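Local coordinates for arginine decarboxylase (Campylobacter jejuni subsp. jejuni, PDB 3NZP), which probably catalyses the pyridoxal-phosphate-dependent decarboxylation of arginine to agmatine, an early step in polyamine biosynthesis, at residues B[84-89]-B[517-522]; B[275-280]-B[321-326]. All blocks are in the same frame, centred on the assembly; numbering follows the deposited sequence.

Contact 1. Residues B[84-89]-B[517-522]; sequences PLKVNQ and GAYQEV. With PLP (pyridoxal-5'-phosphate), chain E.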
ATOM      1  N   PRO B  84      14.909   7.035  12.162  1.00 30.80           N
ATOM      2  CA  PRO B  84      13.822   6.096  12.396  1.00 28.36           C
ATOM      3  C   PRO B  84      13.874   5.020  11.317  1.00 32.12           C
ATOM      4  O   PRO B  84      13.636   5.286  10.133  1.00 28.23           O
ATOM      5  CB  PRO B  84      12.589   6.984  12.306  1.00 31.87           C
ATOM      6  CG  PRO B  84      12.979   8.009  11.296  1.00 26.01           C
ATOM      7  CD  PRO B  84      14.407   8.324  11.651  1.00 30.54           C
ATOM      8  N   LEU B  85      14.210   3.805  11.741  1.00 28.91           N
ATOM      9  CA  LEU B  85      14.314   2.670  10.835  1.00 24.86           C
ATOM     10  C   LEU B  85      13.025   2.429  10.064  1.00 25.80           C
ATOM     11  O   LEU B  85      13.051   1.944   8.934  1.00 20.45           O
ATOM     12  CB  LEU B  85      14.694   1.413  11.605  1.00 14.30           C
ATOM     13  CG  LEU B  85      16.151   1.343  12.054  1.00 30.08           C
ATOM     14  CD1 LEU B  85      16.272   0.301  13.157  1.00 27.73           C
ATOM     15  CD2 LEU B  85      17.075   1.014  10.863  1.00 24.40           C
ATOM     16  N   LYS B  86      11.900   2.793  10.669  1.00 26.07           N
ATOM     17  CA  LYS B  86      10.612   2.589  10.026  1.00 28.28           C
ATOM     18  C   LYS B  86      10.480   3.167   8.607  1.00 22.84           C
ATOM     19  O   LYS B  86       9.650   2.692   7.845  1.00 30.53           O
ATOM     20  CB  LYS B  86       9.486   3.131  10.911  1.00 21.28           C
ATOM     21  CG  LYS B  86       9.239   4.610  10.787  1.00 39.53           C
ATOM     22  CD  LYS B  86       7.926   4.889  10.089  1.00 53.33           C
ATOM     23  CE  LYS B  86       6.730   4.423  10.917  1.00 70.42           C
ATOM     24  NZ  LYS B  86       6.621   5.076  12.264  1.00 71.81           N
ATOM     25  N   VAL B  87      11.279   4.169   8.236  1.00 25.63           N
ATOM     26  CA  VAL B  87      11.157   4.741   6.887  1.00 29.98           C
ATOM     27  C   VAL B  87      11.895   3.916   5.836  1.00 29.03           C
ATOM     28  O   VAL B  87      11.700   4.113   4.636  1.00 28.85           O
ATOM     29  CB  VAL B  87      11.668   6.230   6.796  1.00 29.52           C
ATOM     30  CG1 VAL B  87      11.223   7.012   8.003  1.00 16.60           C
ATOM     31  CG2 VAL B  87      13.182   6.277   6.630  1.00 38.31           C
ATOM     32  N   ASN B  88      12.749   3.004   6.297  1.00 28.60           N
ATOM     33  CA  ASN B  88      13.503   2.132   5.408  1.00 29.15           C
ATOM     34  C   ASN B  88      14.422   1.242   6.209  1.00 28.81           C
ATOM     35  O   ASN B  88      15.400   1.722   6.776  1.00 31.15           O
ATOM     36  CB  ASN B  88      14.353   2.946   4.439  1.00 28.31           C
ATOM     37  CG  ASN B  88      14.961   2.079   3.368  1.00 28.96           C
ATOM     38  OD1 ASN B  88      15.327   0.930   3.631  1.00 29.51           O
ATOM     39  ND2 ASN B  88      15.069   2.605   2.157  1.00 27.99           N
ATOM     40  N   GLN B  89      14.134  -0.051   6.263  1.00 27.93           N
ATOM     41  CA  GLN B  89      14.995  -0.937   7.037  1.00 30.16           C
ATOM     42  C   GLN B  89      15.914  -1.784   6.187  1.00 30.40           C
ATOM     43  O   GLN B  89      16.636  -2.632   6.709  1.00 35.84           O
ATOM     44  CB  GLN B  89      14.176  -1.862   7.921  1.00 24.84           C
ATOM     45  CG  GLN B  89      13.179  -1.168   8.782  1.00 34.33           C
ATOM     46  CD  GLN B  89      11.775  -1.374   8.278  1.00 43.57           C
ATOM     47  OE1 GLN B  89      11.343  -2.511   8.079  1.00 49.83           O
ATOM     48  NE2 GLN B  89      11.045  -0.281   8.073  1.00 46.66           N
ATOM     49  N   GLY B 517      13.731   6.844  -2.131  1.00 27.20           N
ATOM     50  CA  GLY B 517      14.430   6.105  -1.097  1.00 28.43           C
ATOM     51  C   GLY B 517      13.786   6.091   0.282  1.00 32.64           C
ATOM     52  O   GLY B 517      14.359   5.573   1.237  1.00 28.09           O
ATOM     53  N   ALA B 518      12.592   6.645   0.412  1.00 26.53           N
ATOM     54  CA  ALA B 518      11.954   6.644   1.713  1.00 26.20           C
ATOM     55  C   ALA B 518      10.516   6.125   1.656  1.00 34.67           C
ATOM     56  O   ALA B 518       9.722   6.529   0.799  1.00 29.67           O
ATOM     57  CB  ALA B 518      11.985   8.033   2.297  1.00 24.26           C
ATOM     58  N   TYR B 519      10.191   5.204   2.557  1.00 38.77           N
ATOM     59  CA  TYR B 519       8.853   4.656   2.605  1.00 37.90           C
ATOM     60  C   TYR B 519       8.355   3.868   1.374  1.00 39.98           C
ATOM     61  O   TYR B 519       7.300   3.253   1.437  1.00 45.23           O
ATOM     62  CB  TYR B 519       7.875   5.787   2.899  1.00 32.29           C
ATOM     63  CG  TYR B 519       7.999   6.325   4.293  1.00 31.10           C
ATOM     64  CD1 TYR B 519       7.869   5.474   5.388  1.00 32.85           C
ATOM     65  CD2 TYR B 519       8.187   7.693   4.529  1.00 24.35           C
ATOM     66  CE1 TYR B 519       7.908   5.963   6.682  1.00 34.86           C
ATOM     67  CE2 TYR B 519       8.229   8.198   5.824  1.00 20.07           C
ATOM     68  CZ  TYR B 519       8.082   7.325   6.896  1.00 31.02           C
ATOM     69  OH  TYR B 519       8.048   7.788   8.186  1.00 39.28           O
ATOM     70  N   GLN B 520       9.077   3.858   0.262  1.00 38.27           N
ATOM     71  CA  GLN B 520       8.568   3.125  -0.894  1.00 35.86           C
ATOM     72  C   GLN B 520       8.824   1.648  -0.866  1.00 42.07           C
ATOM     73  O   GLN B 520       7.931   0.847  -1.125  1.00 44.13           O
ATOM     74  CB  GLN B 520       9.151   3.682  -2.170  1.00 37.49           C
ATOM     75  CG  GLN B 520       8.879   5.133  -2.266  1.00 52.26           C
ATOM     76  CD  GLN B 520       7.413   5.403  -2.088  1.00 57.50           C
ATOM     77  OE1 GLN B 520       6.607   5.065  -2.951  1.00 47.66           O
ATOM     78  NE2 GLN B 520       7.048   6.003  -0.946  1.00 61.80           N
ATOM     79  N   GLU B 521      10.052   1.274  -0.561  1.00 47.34           N
ATOM     80  CA  GLU B 521      10.383  -0.128  -0.531  1.00 46.58           C
ATOM     81  C   GLU B 521       9.633  -0.835   0.584  1.00 46.84           C
ATOM     82  O   GLU B 521       9.141  -1.947   0.381  1.00 46.89           O
ATOM     83  CB  GLU B 521      11.881  -0.294  -0.350  1.00 50.30           C
ATOM     84  CG  GLU B 521      12.703   0.606  -1.242  1.00 44.60           C
ATOM     85  CD  GLU B 521      14.164   0.324  -1.101  1.00 47.16           C
ATOM     86  OE1 GLU B 521      14.565  -0.817  -1.408  1.00 52.69           O
ATOM     87  OE2 GLU B 521      14.909   1.230  -0.671  1.00 52.62           O
ATOM     88  N   VAL B 522       9.544  -0.190   1.750  1.00 52.51           N
ATOM     89  CA  VAL B 522       8.851  -0.763   2.910  1.00 63.87           C
ATOM     90  C   VAL B 522       7.368  -0.935   2.621  1.00 62.75           C
ATOM     91  O   VAL B 522       6.703  -1.810   3.181  1.00 65.69           O
ATOM     92  CB  VAL B 522       9.004   0.119   4.196  1.00 59.48           C
ATOM     93  CG1 VAL B 522      10.298  -0.225   4.927  1.00 61.52           C
ATOM     94  CG2 VAL B 522       8.996   1.587   3.830  1.00 60.86           C
TER
HETATM   95  N1  PLP E 701       9.745   9.791  14.819  1.00 67.11           N
HETATM   96  C2  PLP E 701       8.794   8.933  15.202  1.00 70.31           C
HETATM   97  C2A PLP E 701       8.536   8.736  16.672  1.00 59.62           C
HETATM   98  C3  PLP E 701       8.053   8.199  14.228  1.00 76.36           C
HETATM   99  O3  PLP E 701       7.079   7.312  14.616  1.00 79.52           O
HETATM  100  C4  PLP E 701       8.339   8.440  12.816  1.00 71.86           C
HETATM  101  C4A PLP E 701       7.599   7.721  11.758  1.00 51.54           C
HETATM  102  C5  PLP E 701       9.386   9.384  12.485  1.00 70.40           C
HETATM  103  C6  PLP E 701      10.050  10.039  13.531  1.00 71.54           C
HETATM  104  C5A PLP E 701       9.768   9.691  11.030  1.00 64.15           C
HETATM  105  O4P PLP E 701       9.227  10.953  10.598  1.00 52.96           O
HETATM  106  P   PLP E 701       9.692  11.206   9.065  1.00 35.39           P
HETATM  107  O1P PLP E 701       9.392  12.606   8.710  1.00 54.51           O
HETATM  108  O2P PLP E 701      11.262  10.954   8.883  1.00 37.56           O
HETATM  109  O3P PLP E 701       8.882  10.239   8.082  1.00 39.43           O
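Val87 and Tyr519 meet where the turn after the first strand of the (beta/alpha)8 barrel faces a loop after strand 510-513 of the beta-sheet domain, the two-domain plan of the class-II Orn/Lys/Arg decarboxylases. The tight part lies toward the cofactor. Val87 CB sits over one face of the Tyr519 ring, 3.7 Å above its plane and offset toward the rim, while the CG1 branch touches CZ and OH. CG of Tyr519 stands anti to its own carbonyl carbon, beside the backbone N (chi1 -69°); farther out, Lys86 CD approaches the ring edge in plane, 3.5 Å from Tyr519 OH. The same hydroxyl gives a 2.6 Å hydrogen bond to O3P of PLP, and the backbone is pinned by Tyr519 N to Val87 O at 2.8 Å. Lys86 is the predicted Schiff-base lysine, not joined to the cofactor here. The far end is less well ordered and more open: Val522 is poorly ordered although buried, and Glu521, salt-bridged to Arg50, is partly exposed. Asn88, its OD1 held by Tyr90 N, spans this end with two ND2 hydrogen bonds, to Gly517 O at 3.2 Å and, from above the carboxylate plane, to Glu521 OE2 at 3.1 Å.

Contact 2. Residues B[275-280]-B[321-326]; sequences LAVEYS and SGRFVA. With PLP (pyridoxal-5'-phosphate), chain E.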
ATOM      1  N   LEU B 275      10.464  16.947   9.217  1.00 30.83           N
ATOM      2  CA  LEU B 275      11.248  17.746   8.291  1.00 30.28           C
ATOM      3  C   LEU B 275      10.790  17.284   6.919  1.00 33.48           C
ATOM      4  O   LEU B 275      10.950  16.107   6.574  1.00 34.52           O
ATOM      5  CB  LEU B 275      12.727  17.431   8.467  1.00 38.37           C
ATOM      6  CG  LEU B 275      13.710  18.557   8.166  1.00 36.13           C
ATOM      7  CD1 LEU B 275      15.099  17.954   8.004  1.00 28.93           C
ATOM      8  CD2 LEU B 275      13.293  19.297   6.906  1.00 34.40           C
ATOM      9  N   ALA B 276      10.210  18.198   6.143  1.00 32.07           N
ATOM     10  CA  ALA B 276       9.700  17.853   4.819  1.00 28.13           C
ATOM     11  C   ALA B 276      10.780  17.741   3.752  1.00 29.99           C
ATOM     12  O   ALA B 276      11.882  18.273   3.890  1.00 30.34           O
ATOM     13  CB  ALA B 276       8.642  18.857   4.400  1.00 15.86           C
ATOM     14  N   VAL B 277      10.455  17.032   2.678  1.00 34.00           N
ATOM     15  CA  VAL B 277      11.383  16.862   1.560  1.00 37.65           C
ATOM     16  C   VAL B 277      10.791  17.547   0.330  1.00 38.25           C
ATOM     17  O   VAL B 277       9.577  17.533   0.141  1.00 29.50           O
ATOM     18  CB  VAL B 277      11.607  15.356   1.251  1.00 34.47           C
ATOM     19  CG1 VAL B 277      12.222  15.178  -0.126  1.00 27.19           C
ATOM     20  CG2 VAL B 277      12.516  14.744   2.305  1.00 24.36           C
ATOM     21  N   GLU B 278      11.634  18.157  -0.499  1.00 37.41           N
ATOM     22  CA  GLU B 278      11.120  18.807  -1.696  1.00 42.20           C
ATOM     23  C   GLU B 278      10.944  17.800  -2.836  1.00 40.10           C
ATOM     24  O   GLU B 278      11.927  17.310  -3.389  1.00 40.60           O
ATOM     25  CB  GLU B 278      12.053  19.921  -2.154  1.00 41.98           C
ATOM     26  CG  GLU B 278      11.462  20.708  -3.309  1.00 42.46           C
ATOM     27  CD  GLU B 278      10.093  21.272  -2.951  1.00 47.30           C
ATOM     28  OE1 GLU B 278      10.021  22.104  -2.014  1.00 36.84           O
ATOM     29  OE2 GLU B 278       9.095  20.871  -3.594  1.00 45.71           O
ATOM     30  N   TYR B 279       9.694  17.504  -3.183  1.00 39.30           N
ATOM     31  CA  TYR B 279       9.370  16.534  -4.231  1.00 40.36           C
ATOM     32  C   TYR B 279       8.916  17.198  -5.528  1.00 41.69           C
ATOM     33  O   TYR B 279       8.936  16.594  -6.602  1.00 44.89           O
ATOM     34  CB  TYR B 279       8.267  15.594  -3.730  1.00 34.04           C
ATOM     35  CG  TYR B 279       8.721  14.573  -2.701  1.00 41.29           C
ATOM     36  CD1 TYR B 279       9.376  13.412  -3.097  1.00 41.66           C
ATOM     37  CD2 TYR B 279       8.475  14.753  -1.339  1.00 42.59           C
ATOM     38  CE1 TYR B 279       9.770  12.450  -2.171  1.00 42.27           C
ATOM     39  CE2 TYR B 279       8.867  13.793  -0.395  1.00 39.84           C
ATOM     40  CZ  TYR B 279       9.512  12.644  -0.825  1.00 43.32           C
ATOM     41  OH  TYR B 279       9.903  11.664   0.077  1.00 48.42           O
ATOM     42  N   SER B 280       8.494  18.447  -5.407  1.00 46.33           N
ATOM     43  CA  SER B 280       8.023  19.208  -6.546  1.00 43.35           C
ATOM     44  C   SER B 280       9.078  19.395  -7.624  1.00 46.59           C
ATOM     45  O   SER B 280      10.217  19.745  -7.327  1.00 47.95           O
ATOM     46  CB  SER B 280       7.556  20.571  -6.088  1.00 41.38           C
ATOM     47  OG  SER B 280       7.434  21.414  -7.210  1.00 53.15           O
ATOM     48  N   SER B 321      14.386  12.909  11.920  1.00 44.14           N
ATOM     49  CA  SER B 321      14.017  13.109  10.531  1.00 43.50           C
ATOM     50  C   SER B 321      14.588  11.984   9.698  1.00 44.14           C
ATOM     51  O   SER B 321      15.797  11.924   9.464  1.00 49.10           O
ATOM     52  CB  SER B 321      14.579  14.434  10.034  1.00 48.54           C
ATOM     53  OG  SER B 321      14.224  15.474  10.925  1.00 72.03           O
ATOM     54  N   GLY B 322      13.724  11.084   9.256  1.00 39.94           N
ATOM     55  CA  GLY B 322      14.186   9.978   8.447  1.00 38.87           C
ATOM     56  C   GLY B 322      13.976  10.251   6.973  1.00 38.52           C
ATOM     57  O   GLY B 322      14.886  10.096   6.162  1.00 43.01           O
ATOM     58  N   ARG B 323      12.770  10.667   6.614  1.00 36.50           N
ATOM     59  CA  ARG B 323      12.469  10.937   5.221  1.00 30.77           C
ATOM     60  C   ARG B 323      13.533  11.826   4.578  1.00 31.53           C
ATOM     61  O   ARG B 323      14.031  11.530   3.496  1.00 35.37           O
ATOM     62  CB  ARG B 323      11.105  11.604   5.104  1.00 28.39           C
ATOM     63  CG  ARG B 323      10.690  11.890   3.682  1.00 23.05           C
ATOM     64  CD  ARG B 323       9.486  12.796   3.678  1.00 28.79           C
ATOM     65  NE  ARG B 323       8.277  12.145   4.170  1.00 26.06           N
ATOM     66  CZ  ARG B 323       7.499  11.370   3.423  1.00 30.39           C
ATOM     67  NH1 ARG B 323       6.420  10.815   3.942  1.00 35.03           N
ATOM     68  NH2 ARG B 323       7.799  11.148   2.152  1.00 32.51           N
ATOM     69  N   PHE B 324      13.895  12.902   5.261  1.00 29.57           N
ATOM     70  CA  PHE B 324      14.876  13.847   4.755  1.00 31.04           C
ATOM     71  C   PHE B 324      16.212  13.215   4.379  1.00 37.71           C
ATOM     72  O   PHE B 324      16.749  13.445   3.282  1.00 40.54           O
ATOM     73  CB  PHE B 324      15.111  14.934   5.796  1.00 31.25           C
ATOM     74  CG  PHE B 324      15.959  16.051   5.309  1.00 28.04           C
ATOM     75  CD1 PHE B 324      15.393  17.117   4.626  1.00 25.11           C
ATOM     76  CD2 PHE B 324      17.337  16.021   5.500  1.00 28.98           C
ATOM     77  CE1 PHE B 324      16.185  18.147   4.129  1.00 27.31           C
ATOM     78  CE2 PHE B 324      18.140  17.039   5.011  1.00 28.90           C
ATOM     79  CZ  PHE B 324      17.564  18.108   4.320  1.00 33.05           C
ATOM     80  N   VAL B 325      16.748  12.406   5.281  1.00 37.80           N
ATOM     81  CA  VAL B 325      18.042  11.775   5.056  1.00 34.14           C
ATOM     82  C   VAL B 325      18.005  10.563   4.123  1.00 30.07           C
ATOM     83  O   VAL B 325      19.006  10.231   3.476  1.00 26.88           O
ATOM     84  CB  VAL B 325      18.676  11.397   6.428  1.00 32.34           C
ATOM     85  CG1 VAL B 325      17.922  10.266   7.062  1.00 31.53           C
ATOM     86  CG2 VAL B 325      20.122  11.054   6.254  1.00 36.48           C
ATOM     87  N   ALA B 326      16.847   9.928   4.005  1.00 25.31           N
ATOM     88  CA  ALA B 326      16.761   8.750   3.155  1.00 29.43           C
ATOM     89  C   ALA B 326      16.158   8.930   1.757  1.00 31.91           C
ATOM     90  O   ALA B 326      16.439   8.148   0.851  1.00 36.63           O
ATOM     91  CB  ALA B 326      16.030   7.657   3.896  1.00 20.81           C
TER
HETATM   92  N1  PLP E 701       9.745   9.791  14.819  1.00 67.11           N
HETATM   93  C2  PLP E 701       8.794   8.933  15.202  1.00 70.31           C
HETATM   94  C2A PLP E 701       8.536   8.736  16.672  1.00 59.62           C
HETATM   95  C3  PLP E 701       8.053   8.199  14.228  1.00 76.36           C
HETATM   96  O3  PLP E 701       7.079   7.312  14.616  1.00 79.52           O
HETATM   97  C4  PLP E 701       8.339   8.440  12.816  1.00 71.86           C
HETATM   98  C4A PLP E 701       7.599   7.721  11.758  1.00 51.54           C
HETATM   99  C5  PLP E 701       9.386   9.384  12.485  1.00 70.40           C
HETATM  100  C6  PLP E 701      10.050  10.039  13.531  1.00 71.54           C
HETATM  101  C5A PLP E 701       9.768   9.691  11.030  1.00 64.15           C
HETATM  102  O4P PLP E 701       9.227  10.953  10.598  1.00 52.96           O
HETATM  103  P   PLP E 701       9.692  11.206   9.065  1.00 35.39           P
HETATM  104  O1P PLP E 701       9.392  12.606   8.710  1.00 54.51           O
HETATM  105  O2P PLP E 701      11.262  10.954   8.883  1.00 37.56           O
HETATM  106  O3P PLP E 701       8.882  10.239   8.082  1.00 39.43           O
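The phosphate end of the PLP pocket brings Arg323 against Tyr279, with Leu275 and Phe324 forming the apolar part of the same contact. Arg323 NH2 donates to Tyr279 OH at 3.0 Å. The hydroxyl lies at the edge of the guanidinium and in its plane, although the tyrosine ring itself is turned 82° from that plane. CG of Arg323 stands anti to the backbone N (chi1 -178°), and the chain runs past Val277, whose CG2 is 3.7 Å from Arg323 CG, before bending at chi3. The NH1 end is taken by Ser236 OG, itself hydrogen-bonded to PLP, so NH1 and NH2 each meet a hydroxyl, and NE is hydrogen-bonded as well. The two segments follow the seventh and eighth strands of the (beta/alpha)8 barrel, where barrels of this class commonly bind phosphate. Successive backbone N-H groups of Gly322 and Arg323 both point to PLP O2P, the latter at 2.7 Å, and Gly274 N adds another bond to the cofactor. Farther from the phosphate, Leu275 CD1 covers one face of the Phe324 ring in a CH-pi contact, 3.7 Å from the ring centroid, and Ala276 O meets the ring edge in plane. Helix 52-72 also touches the Phe324 side chain. Val277 CG2 reaches 3.5 Å from Phe324 CA, and Leu275 CB rests 3.5 Å from Ser321 OG.

From the N terminus, the chain leaves barrel strand 79-84 through residues 84-89, the first half of contact 1, whose partner 517-522 comes more than 400 residues later. Contact 2 closes a much smaller loop within that span: residues 275-280 follow strand 268-272, helix 292-309 and strand 316-319 come next, and 321-326 completes it. The chain then returns to the mixed sheet, which strand 47-50 had already joined, with strand 330-341, and strand 510-513 leads to 517-522. Contact 2 therefore joins neighbouring barrel loops, whereas contact 1 ties the barrel to the beta-sheet domain. Both border PLP and touch directly, Pro84 CD lying 3.6 Å from Gly322 CA.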